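Local coordinates for protein diacylglycerol lipase (PDB 5XK2) that probably hydrolyses mono- and diacylglycerols, releasing fatty acids, as a fungal class 3 lipase of the alpha/beta-hydrolase superfamily, captured here in a closed conformation, at residues V86-V98 / H152-A164. Sequence-based numbering, arbitrary orientation.
Sequences VAFRGSYSIRNWV and HSLGAAIASLAAA
Over one face of the Phe88 ring sits Ile158 CG2, a CH-pi contact 3.8 Å from the ring centroid. The ring's far end meets Ala162, CZ to CB at 3.7 Å, and Ala159 approaches obliquely along the CD2 side. Phe88 CG stands beside its own backbone N (chi1 -59°), which lays the ring along helix 154-164. Trp97 receives Leu154 in the same fashion: CD2 of the leucine lies over the five-membered ring, 3.9 Å from its centroid, while CD1 leans over the six-membered part and touches Ile94 CD1. The indole, with CG anti to the backbone N (chi1 180°), projects from helix 94-98 to receive both methyls.

Between these two aromatic contacts the backbones close in. Gly90 and Gly155 bring their CA atoms within 4.0 Å, a gap that leaves no room for a side chain on either. Both N-H groups donate to one water, at 2.9 Å from Gly90 N and 3.1 Å from Gly155 N. A second water joins Phe88 O to His152 N, and a third links Ser91 O with Ser153 OG, which also hydrogen-bonds His268 NE2. Ser153, with positive phi (61°), makes the sharp turn from strand 146-152 into the helix. This is consistent with the GxSxG nucleophile elbow of alpha/beta-hydrolases, Ser153 probably being the nucleophile of a Ser153-His268-Asp206 triad.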
loop_
_atom_site.group_PDB
_atom_site.type_symbol
_atom_site.label_atom_id
_atom_site.label_comp_id
_atom_site.label_asym_id
_atom_site.label_seq_id
_atom_site.Cartn_x
_atom_site.Cartn_y
_atom_site.Cartn_z
ATOM N N VAL A 86 11.902 16.787 -16.923
ATOM C CA VAL A 86 12.519 15.737 -16.131
ATOM C C VAL A 86 11.418 15.192 -15.227
ATOM O O VAL A 86 10.933 15.907 -14.354
ATOM C CB VAL A 86 13.701 16.277 -15.284
ATOM C CG1 VAL A 86 14.363 15.132 -14.508
ATOM C CG2 VAL A 86 14.713 17.007 -16.177
ATOM N N ALA A 87 11.012 13.944 -15.438
ATOM C CA ALA A 87 9.849 13.425 -14.741
ATOM C C ALA A 87 10.215 12.174 -13.967
ATOM O O ALA A 87 10.945 11.312 -14.477
ATOM C CB ALA A 87 8.726 13.132 -15.742
ATOM N N PHE A 88 9.695 12.057 -12.749
ATOM C CA PHE A 88 10.017 10.929 -11.873
ATOM C C PHE A 88 8.805 10.140 -11.411
ATOM O O PHE A 88 7.788 10.721 -11.040
ATOM C CB PHE A 88 10.724 11.391 -10.600
ATOM C CG PHE A 88 11.992 12.128 -10.827
ATOM C CD1 PHE A 88 13.215 11.447 -10.892
ATOM C CD2 PHE A 88 11.988 13.511 -10.918
ATOM C CE1 PHE A 88 14.400 12.153 -11.064
ATOM C CE2 PHE A 88 13.174 14.225 -11.112
ATOM C CZ PHE A 88 14.388 13.535 -11.180
ATOM N N ARG A 89 8.985 8.822 -11.367
ATOM C CA ARG A 89 8.081 7.904 -10.695
ATOM C C ARG A 89 8.842 7.338 -9.509
ATOM O O ARG A 89 9.970 6.846 -9.664
ATOM C CB ARG A 89 7.640 6.761 -11.619
ATOM C CG ARG A 89 6.471 5.959 -11.075
ATOM C CD ARG A 89 6.629 4.471 -11.389
ATOM N NE ARG A 89 7.691 3.929 -10.541
ATOM C CZ ARG A 89 8.497 2.931 -10.875
ATOM N NH1 ARG A 89 8.369 2.327 -12.054
ATOM N NH2 ARG A 89 9.438 2.539 -10.024
ATOM N N GLY A 90 8.241 7.404 -8.329
ATOM C CA GLY A 90 8.858 6.787 -7.172
ATOM C C GLY A 90 8.321 5.378 -6.988
ATOM O O GLY A 90 7.693 4.804 -7.879
ATOM N N SER A 91 8.569 4.813 -5.816
ATOM C CA SER A 91 8.092 3.481 -5.514
ATOM C C SER A 91 6.564 3.442 -5.467
ATOM O O SER A 91 5.909 4.343 -4.903
ATOM C CB SER A 91 8.670 3.009 -4.178
ATOM O OG SER A 91 8.281 1.674 -3.926
ATOM N N TYR A 92 5.993 2.407 -6.068
ATOM C CA TYR A 92 4.542 2.273 -6.082
ATOM C C TYR A 92 4.018 1.655 -4.798
ATOM O O TYR A 92 2.843 1.849 -4.441
ATOM C CB TYR A 92 4.084 1.434 -7.272
ATOM C CG TYR A 92 2.606 1.567 -7.551
ATOM C CD1 TYR A 92 2.096 2.717 -8.155
ATOM C CD2 TYR A 92 1.722 0.549 -7.222
ATOM C CE1 TYR A 92 0.740 2.847 -8.415
ATOM C CE2 TYR A 92 0.371 0.671 -7.477
ATOM C CZ TYR A 92 -0.115 1.820 -8.076
ATOM O OH TYR A 92 -1.461 1.941 -8.334
ATOM N N SER A 93 4.876 0.954 -4.062
ATOM C CA SER A 93 4.346 0.293 -2.880
ATOM C C SER A 93 4.382 1.250 -1.703
ATOM O O SER A 93 5.432 1.505 -1.108
ATOM C CB SER A 93 5.149 -0.969 -2.544
ATOM O OG SER A 93 4.727 -1.509 -1.300
ATOM N N ILE A 94 3.202 1.734 -1.338
ATOM C CA ILE A 94 3.060 2.630 -0.200
ATOM C C ILE A 94 3.327 1.869 1.085
ATOM O O ILE A 94 3.957 2.392 2.005
ATOM C CB ILE A 94 1.656 3.255 -0.140
ATOM C CG1 ILE A 94 1.403 4.111 -1.383
ATOM C CG2 ILE A 94 1.500 4.096 1.124
ATOM C CD1 ILE A 94 2.280 5.358 -1.466
ATOM N N ARG A 95 2.871 0.619 1.147
ATOM C CA ARG A 95 3.090 -0.160 2.359
ATOM C C ARG A 95 4.590 -0.358 2.613
ATOM O O ARG A 95 5.036 -0.248 3.746
ATOM C CB ARG A 95 2.340 -1.508 2.308
ATOM C CG ARG A 95 2.884 -2.548 1.339
ATOM C CD ARG A 95 2.073 -3.848 1.412
ATOM N NE ARG A 95 2.342 -4.609 2.633
ATOM C CZ ARG A 95 1.618 -5.645 3.055
ATOM N NH1 ARG A 95 0.571 -6.068 2.357
ATOM N NH2 ARG A 95 1.950 -6.269 4.177
ATOM N N ASN A 96 5.381 -0.595 1.575
ATOM C CA ASN A 96 6.813 -0.771 1.788
ATOM C C ASN A 96 7.477 0.524 2.235
ATOM O O ASN A 96 8.414 0.517 3.037
ATOM C CB ASN A 96 7.480 -1.308 0.524
ATOM C CG ASN A 96 7.202 -2.791 0.311
ATOM O OD1 ASN A 96 6.482 -3.421 1.095
ATOM N ND2 ASN A 96 7.763 -3.352 -0.754
ATOM N N TRP A 97 6.967 1.642 1.731
ATOM C CA TRP A 97 7.500 2.948 2.089
ATOM C C TRP A 97 7.294 3.245 3.581
ATOM O O TRP A 97 8.176 3.788 4.245
ATOM C CB TRP A 97 6.826 4.019 1.226
ATOM C CG TRP A 97 7.276 5.396 1.491
ATOM C CD1 TRP A 97 8.555 5.852 1.480
ATOM C CD2 TRP A 97 6.443 6.531 1.781
ATOM N NE1 TRP A 97 8.578 7.197 1.759
ATOM C CE2 TRP A 97 7.295 7.637 1.948
ATOM C CE3 TRP A 97 5.061 6.714 1.922
ATOM C CZ2 TRP A 97 6.817 8.912 2.257
ATOM C CZ3 TRP A 97 4.587 7.984 2.228
ATOM C CH2 TRP A 97 5.462 9.064 2.391
ATOM N N VAL A 98 6.115 2.905 4.100
ATOM C CA VAL A 98 5.804 3.241 5.488
ATOM C C VAL A 98 6.058 2.145 6.524
ATOM O O VAL A 98 6.056 2.445 7.719
ATOM C CB VAL A 98 4.313 3.681 5.643
ATOM C CG1 VAL A 98 4.000 4.859 4.729
ATOM C CG2 VAL A 98 3.362 2.521 5.381
ATOM N N HIS A 152 4.436 12.698 -9.489
ATOM C CA HIS A 152 3.254 12.491 -8.661
ATOM C C HIS A 152 3.630 11.531 -7.535
ATOM O O HIS A 152 4.491 10.662 -7.738
ATOM C CB HIS A 152 2.087 11.938 -9.521
ATOM C CG HIS A 152 0.927 11.422 -8.723
ATOM N ND1 HIS A 152 0.712 10.076 -8.512
ATOM C CD2 HIS A 152 -0.066 12.069 -8.063
ATOM C CE1 HIS A 152 -0.364 9.919 -7.758
ATOM N NE2 HIS A 152 -0.847 11.111 -7.462
ATOM N N SER A 153 2.993 11.677 -6.369
ATOM C CA SER A 153 3.182 10.732 -5.266
ATOM C C SER A 153 4.656 10.726 -4.836
ATOM O O SER A 153 5.282 11.784 -4.722
ATOM C CB SER A 153 2.707 9.323 -5.695
ATOM O OG SER A 153 2.718 8.388 -4.622
ATOM N N LEU A 154 5.233 9.547 -4.614
ATOM C CA LEU A 154 6.634 9.510 -4.169
ATOM C C LEU A 154 7.559 10.109 -5.238
ATOM O O LEU A 154 8.589 10.692 -4.915
ATOM C CB LEU A 154 7.058 8.072 -3.829
ATOM C CG LEU A 154 6.717 7.601 -2.405
ATOM C CD1 LEU A 154 5.261 7.783 -2.046
ATOM C CD2 LEU A 154 7.149 6.138 -2.201
ATOM N N GLY A 155 7.187 9.972 -6.509
ATOM C CA GLY A 155 7.919 10.629 -7.581
ATOM C C GLY A 155 7.949 12.144 -7.438
ATOM O O GLY A 155 8.923 12.775 -7.827
ATOM N N ALA A 156 6.878 12.726 -6.907
ATOM C CA ALA A 156 6.834 14.172 -6.657
ATOM C C ALA A 156 7.815 14.572 -5.553
ATOM O O ALA A 156 8.334 15.683 -5.561
ATOM C CB ALA A 156 5.428 14.600 -6.277
ATOM N N ALA A 157 8.045 13.677 -4.601
ATOM C CA ALA A 157 9.051 13.935 -3.570
ATOM C C ALA A 157 10.450 13.975 -4.190
ATOM O O ALA A 157 11.255 14.873 -3.927
ATOM C CB ALA A 157 8.968 12.874 -2.491
ATOM N N ILE A 158 10.739 12.996 -5.032
ATOM C CA ILE A 158 12.038 12.976 -5.706
ATOM C C ILE A 158 12.182 14.227 -6.547
ATOM O O ILE A 158 13.224 14.885 -6.513
ATOM C CB ILE A 158 12.200 11.698 -6.567
ATOM C CG1 ILE A 158 12.143 10.467 -5.653
ATOM C CG2 ILE A 158 13.517 11.742 -7.356
ATOM C CD1 ILE A 158 11.965 9.140 -6.397
ATOM N N ALA A 159 11.117 14.594 -7.259
ATOM C CA ALA A 159 11.160 15.799 -8.075
ATOM C C ALA A 159 11.473 17.035 -7.245
ATOM O O ALA A 159 12.194 17.915 -7.713
ATOM C CB ALA A 159 9.834 15.991 -8.813
ATOM N N SER A 160 10.901 17.117 -6.039
ATOM C CA SER A 160 11.116 18.276 -5.159
ATOM C C SER A 160 12.610 18.482 -4.861
ATOM O O SER A 160 13.133 19.603 -4.968
ATOM C CB SER A 160 10.349 18.105 -3.838
ATOM O OG SER A 160 8.953 18.072 -4.085
ATOM N N LEU A 161 13.279 17.390 -4.496
ATOM C CA LEU A 161 14.699 17.477 -4.166
ATOM C C LEU A 161 15.550 17.667 -5.424
ATOM O O LEU A 161 16.542 18.382 -5.393
ATOM C CB LEU A 161 15.149 16.238 -3.402
ATOM C CG LEU A 161 14.519 16.068 -2.018
ATOM C CD1 LEU A 161 14.928 14.718 -1.441
ATOM C CD2 LEU A 161 14.946 17.206 -1.064
ATOM N N ALA A 162 15.171 17.026 -6.528
ATOM C CA ALA A 162 15.882 17.229 -7.791
ATOM C C ALA A 162 15.828 18.691 -8.225
ATOM O O ALA A 162 16.840 19.263 -8.618
ATOM C CB ALA A 162 15.303 16.332 -8.897
ATOM N N ALA A 163 14.642 19.295 -8.177
ATOM C CA ALA A 163 14.516 20.696 -8.553
ATOM C C ALA A 163 15.406 21.582 -7.670
ATOM O O ALA A 163 16.079 22.479 -8.168
ATOM C CB ALA A 163 13.037 21.160 -8.454
ATOM N N ALA A 164 15.378 21.330 -6.369
ATOM C CA ALA A 164 16.167 22.109 -5.410
ATOM C C ALA A 164 17.647 22.070 -5.793
ATOM O O ALA A 164 18.325 23.099 -5.873
ATOM C CB ALA A 164 15.978 21.575 -4.012
HETATM O O HOH W 1 5.115 10.301 -10.919
HETATM O O HOH W 2 5.446 8.031 -8.100
HETATM O O HOH W 3 3.361 5.721 -5.216
#